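PDB 5K3H: acyl-coenzyme A oxidase acox-1.1 from Caenorhabditis elegans, which catalyses the FAD-dependent first step of peroxisomal beta-oxidation, desaturating acyl-CoAs to (2E)-enoyl-CoAs while reducing oxygen to hydrogen peroxide. Local coordinates for residues B[96-99]-B[100-103]; B[440-443]-B[444-447]; B[461-464]-B[465-469]; B[618-622]-B[623-627]. All blocks are in the same frame, centred on the assembly; numbering follows the deposited sequence.

Contact 1. Residues B[96-99]-B[100-103]; sequences GELY and HLNN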
# COMPACT_ATOMS: atom_id res chain seq x y z
N GLY B 96 9.27 18.40 20.77
CA GLY B 96 7.97 18.91 20.38
C GLY B 96 8.24 20.11 19.51
O GLY B 96 7.83 20.13 18.35
N GLU B 97 9.00 21.09 20.04
CA GLU B 97 9.45 22.17 19.17
C GLU B 97 10.49 21.66 18.18
O GLU B 97 10.54 22.11 17.03
CB GLU B 97 10.01 23.35 19.98
CG GLU B 97 9.02 24.03 20.92
CD GLU B 97 9.38 25.49 21.28
OE1 GLU B 97 10.46 25.99 20.89
OE2 GLU B 97 8.56 26.14 21.97
N LEU B 98 11.35 20.73 18.62
CA LEU B 98 12.33 20.13 17.73
C LEU B 98 11.67 19.13 16.78
O LEU B 98 12.01 19.07 15.59
CB LEU B 98 13.43 19.45 18.56
CG LEU B 98 14.62 18.76 17.88
CD1 LEU B 98 15.48 19.76 17.13
CD2 LEU B 98 15.46 18.03 18.90
N TYR B 99 10.69 18.38 17.26
CA TYR B 99 9.95 17.47 16.40
C TYR B 99 9.29 18.25 15.26
O TYR B 99 9.40 17.87 14.09
CB TYR B 99 8.92 16.72 17.24
CG TYR B 99 8.17 15.64 16.50
CD1 TYR B 99 8.84 14.53 16.02
CD2 TYR B 99 6.80 15.74 16.29
CE1 TYR B 99 8.17 13.54 15.35
CE2 TYR B 99 6.12 14.75 15.61
CZ TYR B 99 6.82 13.65 15.14
OH TYR B 99 6.16 12.64 14.45
N HIS B 100 8.62 19.36 15.59
CA HIS B 100 8.03 20.21 14.56
C HIS B 100 9.09 20.82 13.64
O HIS B 100 8.98 20.76 12.41
CB HIS B 100 7.19 21.31 15.23
CG HIS B 100 6.61 22.30 14.27
ND1 HIS B 100 5.74 21.95 13.27
CD2 HIS B 100 6.72 23.65 14.22
CE1 HIS B 100 5.37 23.04 12.61
NE2 HIS B 100 5.96 24.08 13.16
N LEU B 101 10.15 21.39 14.22
CA LEU B 101 11.22 21.97 13.43
C LEU B 101 11.77 20.97 12.41
O LEU B 101 11.93 21.29 11.23
CB LEU B 101 12.34 22.46 14.36
CG LEU B 101 13.66 22.98 13.80
CD1 LEU B 101 13.50 24.31 13.06
CD2 LEU B 101 14.68 23.10 14.93
N ASN B 102 12.03 19.73 12.85
CA ASN B 102 12.55 18.74 11.92
C ASN B 102 11.54 18.39 10.83
O ASN B 102 11.93 18.20 9.67
CB ASN B 102 13.01 17.49 12.69
CG ASN B 102 14.41 17.68 13.37
OD1 ASN B 102 15.16 18.63 13.08
ND2 ASN B 102 14.73 16.77 14.28
N ASN B 103 10.25 18.32 11.16
CA ASN B 103 9.23 18.01 10.15
C ASN B 103 9.19 19.06 9.05
O ASN B 103 9.07 18.73 7.87
CB ASN B 103 7.83 17.92 10.78
CG ASN B 103 7.66 16.73 11.68
OD1 ASN B 103 8.30 15.69 11.51
ND2 ASN B 103 6.79 16.88 12.68
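The amide of Asn103 lies over one face of the Tyr99 ring, one helical turn further on. Its ND2 is 3.7 Å from Tyr99 CE2, displaced toward the rim, and the amide plane stands 77° to the ring, so the nitrogen end of the amide, not its flat side, meets the aromatic surface. Tyr99 CG is anti to the backbone N (chi1 -174°), which swings the ring forward along the helix to where Asn103 can reach it. On another side of the helix Leu98 and Asn102 run alongside each other in the same direction, with Leu98 CG 4.1 Å from Asn102 ND2. Leu98 also sends CD1 to within 4.1 Å of Leu101 CD2, the two leucines meeting at a slant. A serine at Asn102 would probably leave the flank of Leu98 less well covered, since the amide that runs beside it would be gone. Four i to i+4 backbone bonds carry this first turn of helix 97-105, starting at the N-cap Gly96, whose O accepts from His100 N at 3.0 Å. The positive phi of Gly96 suits glycine, because a CB would jam against the preceding carbonyl oxygen. Leu101 packs on helices 38-52 and 68-85 of the N-terminal region, His100 NE2 bonds Thr48 OG1, and His100 and Asn103 also touch Glu624 of helix 622-625, far along the sequence.

Contact 2. Residues B[440-443]-B[444-447]; sequences MLLQ and LARY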
# COMPACT_ATOMS: atom_id res chain seq x y z
N MET B 440 4.25 -8.48 18.14
CA MET B 440 3.66 -7.52 19.05
C MET B 440 2.25 -7.95 19.47
O MET B 440 1.89 -7.85 20.65
CB MET B 440 3.64 -6.11 18.45
CG MET B 440 5.00 -5.50 18.21
SD MET B 440 4.90 -3.83 17.49
CE MET B 440 4.72 -4.08 15.72
N LEU B 441 1.44 -8.44 18.52
CA LEU B 441 0.08 -8.84 18.88
C LEU B 441 0.07 -10.09 19.74
O LEU B 441 -0.71 -10.18 20.69
CB LEU B 441 -0.79 -9.08 17.65
CG LEU B 441 -1.24 -7.84 16.90
CD1 LEU B 441 -1.92 -8.30 15.62
CD2 LEU B 441 -2.16 -6.97 17.75
N LEU B 442 0.94 -11.06 19.44
CA LEU B 442 0.94 -12.28 20.24
C LEU B 442 1.56 -12.05 21.63
O LEU B 442 1.24 -12.80 22.57
CB LEU B 442 1.62 -13.40 19.42
CG LEU B 442 0.76 -14.05 18.30
CD1 LEU B 442 1.55 -15.00 17.42
CD2 LEU B 442 -0.40 -14.83 18.87
N GLN B 443 2.37 -11.01 21.80
CA GLN B 443 2.78 -10.61 23.15
C GLN B 443 1.59 -10.09 23.97
O GLN B 443 1.47 -10.41 25.16
CB GLN B 443 3.86 -9.55 23.04
CG GLN B 443 4.28 -8.95 24.36
CD GLN B 443 5.52 -8.13 24.18
OE1 GLN B 443 5.66 -7.04 24.75
NE2 GLN B 443 6.44 -8.64 23.35
N LEU B 444 0.72 -9.28 23.36
CA LEU B 444 -0.53 -8.92 24.03
C LEU B 444 -1.41 -10.15 24.24
O LEU B 444 -2.09 -10.27 25.27
CB LEU B 444 -1.27 -7.85 23.22
CG LEU B 444 -2.70 -7.42 23.60
CD1 LEU B 444 -2.81 -7.00 25.06
CD2 LEU B 444 -3.15 -6.27 22.70
N ALA B 445 -1.41 -11.07 23.29
CA ALA B 445 -2.22 -12.28 23.42
C ALA B 445 -1.86 -13.07 24.67
O ALA B 445 -2.75 -13.58 25.35
CB ALA B 445 -2.06 -13.17 22.19
N ARG B 446 -0.56 -13.20 24.98
CA ARG B 446 -0.14 -13.91 26.19
C ARG B 446 -0.73 -13.27 27.44
O ARG B 446 -1.21 -13.98 28.33
CB ARG B 446 1.40 -13.96 26.27
CG ARG B 446 2.05 -14.83 25.18
CD ARG B 446 3.40 -15.40 25.62
NE ARG B 446 3.86 -16.46 24.70
CZ ARG B 446 3.50 -17.75 24.78
NH1 ARG B 446 2.69 -18.18 25.73
NH2 ARG B 446 3.96 -18.63 23.89
N TYR B 447 -0.73 -11.94 27.49
CA TYR B 447 -1.29 -11.21 28.61
C TYR B 447 -2.80 -11.35 28.69
O TYR B 447 -3.36 -11.42 29.79
CB TYR B 447 -0.87 -9.75 28.51
CG TYR B 447 -1.51 -8.86 29.54
CD1 TYR B 447 -1.12 -8.93 30.87
CD2 TYR B 447 -2.46 -7.91 29.18
CE1 TYR B 447 -1.70 -8.11 31.82
CE2 TYR B 447 -3.03 -7.08 30.11
CZ TYR B 447 -2.64 -7.19 31.43
OH TYR B 447 -3.20 -6.39 32.39
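Leu442 and Ala445 meet on one flank of the helix, where the CD2 methyl of Leu442 approaches Ala445 CB at 4.1 Å. The tightly packed side is the one that carries Leu441 and Leu444, both buried against two neighbouring helices. Leu444 rests on Ala385 of helix 382-408 and Thr539 of helix 520-553, and Leu441 packs on Ser392 and Arg536, residues of the ATP site that come from the same two helices. This is the regular alpha-helical pattern of helix 437-456, one member of the helical bundle of the acyl-CoA oxidase C-terminal half. Ala445 N donates to Leu441 O at 2.8 Å, and the same oxygen also accepts from Ser535 OG. Gln443 faces helix 382-408, where its OE1 accepts from Ser388 OG, and the Tyr447 ring turns to the buried side and bonds Asp382 through its hydroxyl. The solvent side belongs to Arg446. Its CG is anti to its own carbonyl carbon (chi1 -67°), which lays it 3.4 Å from Leu442 O before the extended chain leads away to a cation-pi contact with Trp524.

Contact 3. Residues B[461-464]-B[465-469]; sequences SQLG and PLVAY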
# COMPACT_ATOMS: atom_id res chain seq x y z
N SER B 461 -11.24 -10.42 40.43
CA SER B 461 -10.86 -9.25 41.21
C SER B 461 -9.39 -8.92 41.08
O SER B 461 -9.00 -7.79 41.40
CB SER B 461 -11.22 -9.46 42.68
OG SER B 461 -10.39 -10.46 43.25
N GLN B 462 -8.56 -9.85 40.57
CA GLN B 462 -7.13 -9.60 40.45
C GLN B 462 -6.74 -8.93 39.13
O GLN B 462 -5.55 -8.63 38.94
CB GLN B 462 -6.34 -10.90 40.61
CG GLN B 462 -6.55 -11.54 41.97
CD GLN B 462 -5.65 -12.74 42.25
OE1 GLN B 462 -4.91 -13.21 41.38
NE2 GLN B 462 -5.78 -13.29 43.45
N LEU B 463 -7.70 -8.66 38.26
CA LEU B 463 -7.44 -8.08 36.94
C LEU B 463 -7.04 -6.61 37.06
O LEU B 463 -7.61 -5.86 37.85
CB LEU B 463 -8.68 -8.21 36.07
CG LEU B 463 -9.13 -9.59 35.59
CD1 LEU B 463 -10.60 -9.58 35.16
CD2 LEU B 463 -8.28 -10.02 34.42
N GLY B 464 -6.04 -6.21 36.28
CA GLY B 464 -5.67 -4.81 36.15
C GLY B 464 -6.79 -3.96 35.58
O GLY B 464 -7.77 -4.47 35.03
N PRO B 465 -6.69 -2.63 35.71
CA PRO B 465 -7.80 -1.78 35.26
C PRO B 465 -8.08 -1.83 33.76
O PRO B 465 -9.24 -1.78 33.35
CB PRO B 465 -7.37 -0.37 35.71
CG PRO B 465 -5.90 -0.45 35.91
CD PRO B 465 -5.62 -1.86 36.36
N LEU B 466 -7.05 -1.94 32.93
CA LEU B 466 -7.24 -1.99 31.48
C LEU B 466 -7.83 -3.32 31.02
O LEU B 466 -8.23 -3.45 29.85
CB LEU B 466 -5.92 -1.70 30.79
CG LEU B 466 -5.31 -0.34 31.14
CD1 LEU B 466 -3.97 -0.12 30.45
CD2 LEU B 466 -6.30 0.76 30.78
N VAL B 467 -7.93 -4.30 31.91
CA VAL B 467 -8.37 -5.64 31.54
C VAL B 467 -9.51 -6.13 32.41
O VAL B 467 -10.01 -7.25 32.21
CB VAL B 467 -7.15 -6.60 31.56
CG1 VAL B 467 -6.93 -7.29 32.87
CG2 VAL B 467 -7.17 -7.53 30.39
N ALA B 468 -10.01 -5.27 33.32
CA ALA B 468 -11.10 -5.62 34.24
C ALA B 468 -12.37 -5.97 33.51
O ALA B 468 -13.16 -6.77 34.01
CB ALA B 468 -11.39 -4.45 35.18
N TYR B 469 -12.62 -5.33 32.36
CA TYR B 469 -13.82 -5.63 31.59
C TYR B 469 -13.90 -7.12 31.25
O TYR B 469 -14.97 -7.60 30.88
CB TYR B 469 -13.84 -4.78 30.31
CG TYR B 469 -12.93 -5.26 29.20
CD1 TYR B 469 -11.58 -4.96 29.21
CD2 TYR B 469 -13.43 -6.00 28.13
CE1 TYR B 469 -10.75 -5.40 28.19
CE2 TYR B 469 -12.62 -6.44 27.11
CZ TYR B 469 -11.27 -6.14 27.14
OH TYR B 469 -10.44 -6.56 26.13
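With CG anti to its own carbonyl carbon (chi1 -69°) and the chain continuing extended through chi2 at 160°, Leu463 turns its two methyl groups toward the turn that follows. There CD2 meets Val467 CG1 at 3.4 Å, the two side chains crossing at about a right angle, and CB lies 3.8 Å from the same valine methyl. Within the turn, CD1 lies nearest the backbone, 3.8 Å from Val467 O. Val467 has an unusual chi1 of 91°, off the staggered positions, and this setting brings CG1 to the leucine.

The chain between the two residues folds back through Gly464 and Pro465. Gly464 O accepts from Val467 N at 3.1 Å, with the donor well above the carbonyl plane, an i to i+3 bond that closes a beta turn with Pro465 and Leu466 at its corners. Pro465, whose ring restricts phi, favours that corner. Ala468 CB also approaches Gly464 O, at 3.6 Å. An alanine at Leu463 would probably open a gap where CD2 meets Val467 CG1, leaving that methyl with only the CB contact across the turn.

The segment lies at the surface in the link between helices 437-456 and 489-515; Leu463 and Val467 both rest on Ser451 of the former, and Tyr469 bonds His538 through its hydroxyl. Across the contact the Val467 N to Gly464 O bond and a small apolar patch hold the turn, so its shape probably depends on methyl packing as well as on polar bonding.

Contact 4. Residues B[618-622]-B[623-627]; sequences WEFSD and RELRS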
# COMPACT_ATOMS: atom_id res chain seq x y z
N TRP B 618 -4.73 20.79 12.21
CA TRP B 618 -3.39 20.27 12.47
C TRP B 618 -2.30 21.26 12.05
O TRP B 618 -1.14 21.06 12.41
CB TRP B 618 -3.21 18.95 11.75
CG TRP B 618 -4.06 17.92 12.35
CD1 TRP B 618 -5.41 17.83 12.27
CD2 TRP B 618 -3.62 16.80 13.12
NE1 TRP B 618 -5.85 16.73 12.96
CE2 TRP B 618 -4.77 16.08 13.49
CE3 TRP B 618 -2.37 16.34 13.53
CZ2 TRP B 618 -4.70 14.91 14.24
CZ3 TRP B 618 -2.31 15.17 14.28
CH2 TRP B 618 -3.47 14.48 14.63
N GLU B 619 -2.67 22.26 11.25
CA GLU B 619 -1.84 23.40 10.88
C GLU B 619 -0.48 22.97 10.35
O GLU B 619 0.57 23.23 10.93
CB GLU B 619 -1.75 24.35 12.08
CG GLU B 619 -3.11 24.94 12.38
CD GLU B 619 -3.05 26.00 13.41
OE1 GLU B 619 -2.22 25.88 14.34
OE2 GLU B 619 -3.82 26.97 13.29
N PHE B 620 -0.53 22.30 9.18
CA PHE B 620 0.65 21.95 8.40
C PHE B 620 0.85 22.98 7.29
O PHE B 620 -0.02 23.14 6.42
CB PHE B 620 0.52 20.57 7.79
CG PHE B 620 0.27 19.49 8.77
CD1 PHE B 620 1.07 19.35 9.91
CD2 PHE B 620 -0.75 18.58 8.57
CE1 PHE B 620 0.84 18.35 10.82
CE2 PHE B 620 -0.99 17.58 9.49
CZ PHE B 620 -0.19 17.48 10.61
N SER B 621 2.01 23.64 7.30
CA SER B 621 2.36 24.53 6.20
C SER B 621 2.68 23.71 4.95
O SER B 621 2.94 22.50 5.02
CB SER B 621 3.55 25.40 6.59
OG SER B 621 4.73 24.61 6.68
N ASP B 622 2.65 24.38 3.79
CA ASP B 622 3.05 23.74 2.55
C ASP B 622 4.49 23.27 2.61
O ASP B 622 4.83 22.19 2.10
CB ASP B 622 2.87 24.70 1.37
CG ASP B 622 1.46 24.76 0.89
OD1 ASP B 622 0.71 23.85 1.30
OD2 ASP B 622 1.10 25.70 0.13
N ARG B 623 5.36 24.06 3.26
CA ARG B 623 6.75 23.63 3.38
C ARG B 623 6.85 22.31 4.14
O ARG B 623 7.74 21.50 3.86
CB ARG B 623 7.59 24.72 4.05
CG ARG B 623 7.93 25.95 3.13
CD ARG B 623 9.04 26.84 3.72
NE ARG B 623 8.93 26.82 5.18
CZ ARG B 623 8.12 27.60 5.89
NH1 ARG B 623 7.34 28.49 5.28
NH2 ARG B 623 8.09 27.49 7.21
N GLU B 624 5.94 22.05 5.08
CA GLU B 624 5.96 20.76 5.77
C GLU B 624 5.26 19.68 4.96
O GLU B 624 5.77 18.55 4.86
CB GLU B 624 5.31 20.89 7.15
CG GLU B 624 5.26 19.59 7.92
CD GLU B 624 4.61 19.73 9.29
OE1 GLU B 624 4.26 20.84 9.69
OE2 GLU B 624 4.44 18.70 9.97
N LEU B 625 4.08 19.99 4.42
CA LEU B 625 3.21 18.97 3.82
C LEU B 625 3.81 18.41 2.54
O LEU B 625 3.65 17.22 2.25
CB LEU B 625 1.82 19.56 3.56
CG LEU B 625 0.73 18.55 3.23
CD1 LEU B 625 0.62 17.62 4.40
CD2 LEU B 625 -0.61 19.23 2.99
N ARG B 626 4.41 19.27 1.72
CA ARG B 626 5.18 18.87 0.54
C ARG B 626 4.32 18.22 -0.54
O ARG B 626 4.79 17.36 -1.29
CB ARG B 626 6.32 17.94 0.95
CG ARG B 626 7.49 18.72 1.51
CD ARG B 626 8.54 17.86 2.18
NE ARG B 626 9.65 18.68 2.65
CZ ARG B 626 9.80 19.14 3.89
NH1 ARG B 626 8.91 18.84 4.83
NH2 ARG B 626 10.86 19.90 4.19
N SER B 627 3.08 18.66 -0.69
CA SER B 627 2.16 18.07 -1.65
C SER B 627 1.58 19.17 -2.52
O SER B 627 1.11 20.18 -2.00
CB SER B 627 1.02 17.32 -0.96
OG SER B 627 -0.01 16.96 -1.88
O HOH W 1 1.60 21.45 0.16
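Ser621 caps the short helix 622-625: its OG accepts from Glu624 N at 3.3 Å, while its carbonyl oxygen takes Leu625 N at 2.8 Å and a weaker bond from Glu624 N. The hydroxyl stands between the backbone N and the carbonyl carbon (chi1 70°), a setting that turns it toward the Glu624 N-H. Next to the cap, the carboxylate of Glu624 approaches Phe620 CD1, with OE2 at 3.4 Å and OE1 at 3.5 Å. The approach to the ring is oblique and the two planes are 74° apart. Glu624 reaches there because CG is anti to the backbone N (chi1 179°) and the rest of the chain is extended. Phe620 CB also has Leu625 CD1 4.5 Å away.

At the far end Arg626 leaves the helix with positive phi, its N still bonded to Asp622 O at 3.0 Å. Its guanidinium lies flat over Arg623 O. A water donates to both Asp622 OD1 and Ser627 O, tying the start of the helix to the loop beyond it; the Asp622 carboxylate also pairs with Arg632.

The second shell is strongly charged. Ser621 OG bonds Glu104 OE2, and Arg623 forms a salt bridge with the same carboxylate, while Arg626 bonds Glu104 O through NH2 and forms a salt bridge with Asp59 through NE. Glu624 OE2 meets the hydroxyl of Tyr308. In the fold, the turn follows helix 590-616 and is wedged between helix 300-319, touched by Phe620 and Leu625, and helix 38-52, touched by Ser621 and Arg623.

The four contacts form two pairs. Contacts 1 and 4, with centres 13 Å apart, join directly: Asn103 O probably accepts a hydrogen bond from Arg626 NH1 at 3.0 Å, bringing the N-terminal domain against the C-terminal region far along the sequence. Contacts 2 and 3, with centres 16 Å apart, meet where Tyr447 OH packs on Val467 CG1 at 3.9 Å. The pairs are well separated, contacts 1 and 2 having nearest atoms about 17 Å apart. Of the four, contact 2 comes closest to the ATP site, through Leu441, whose side chain is about 3 Å from that of Ser392; in contact 3 the side chain of Val467 is about 10 Å from that of Ala534, whereas contacts 1 and 4 lie away from the known binding sites.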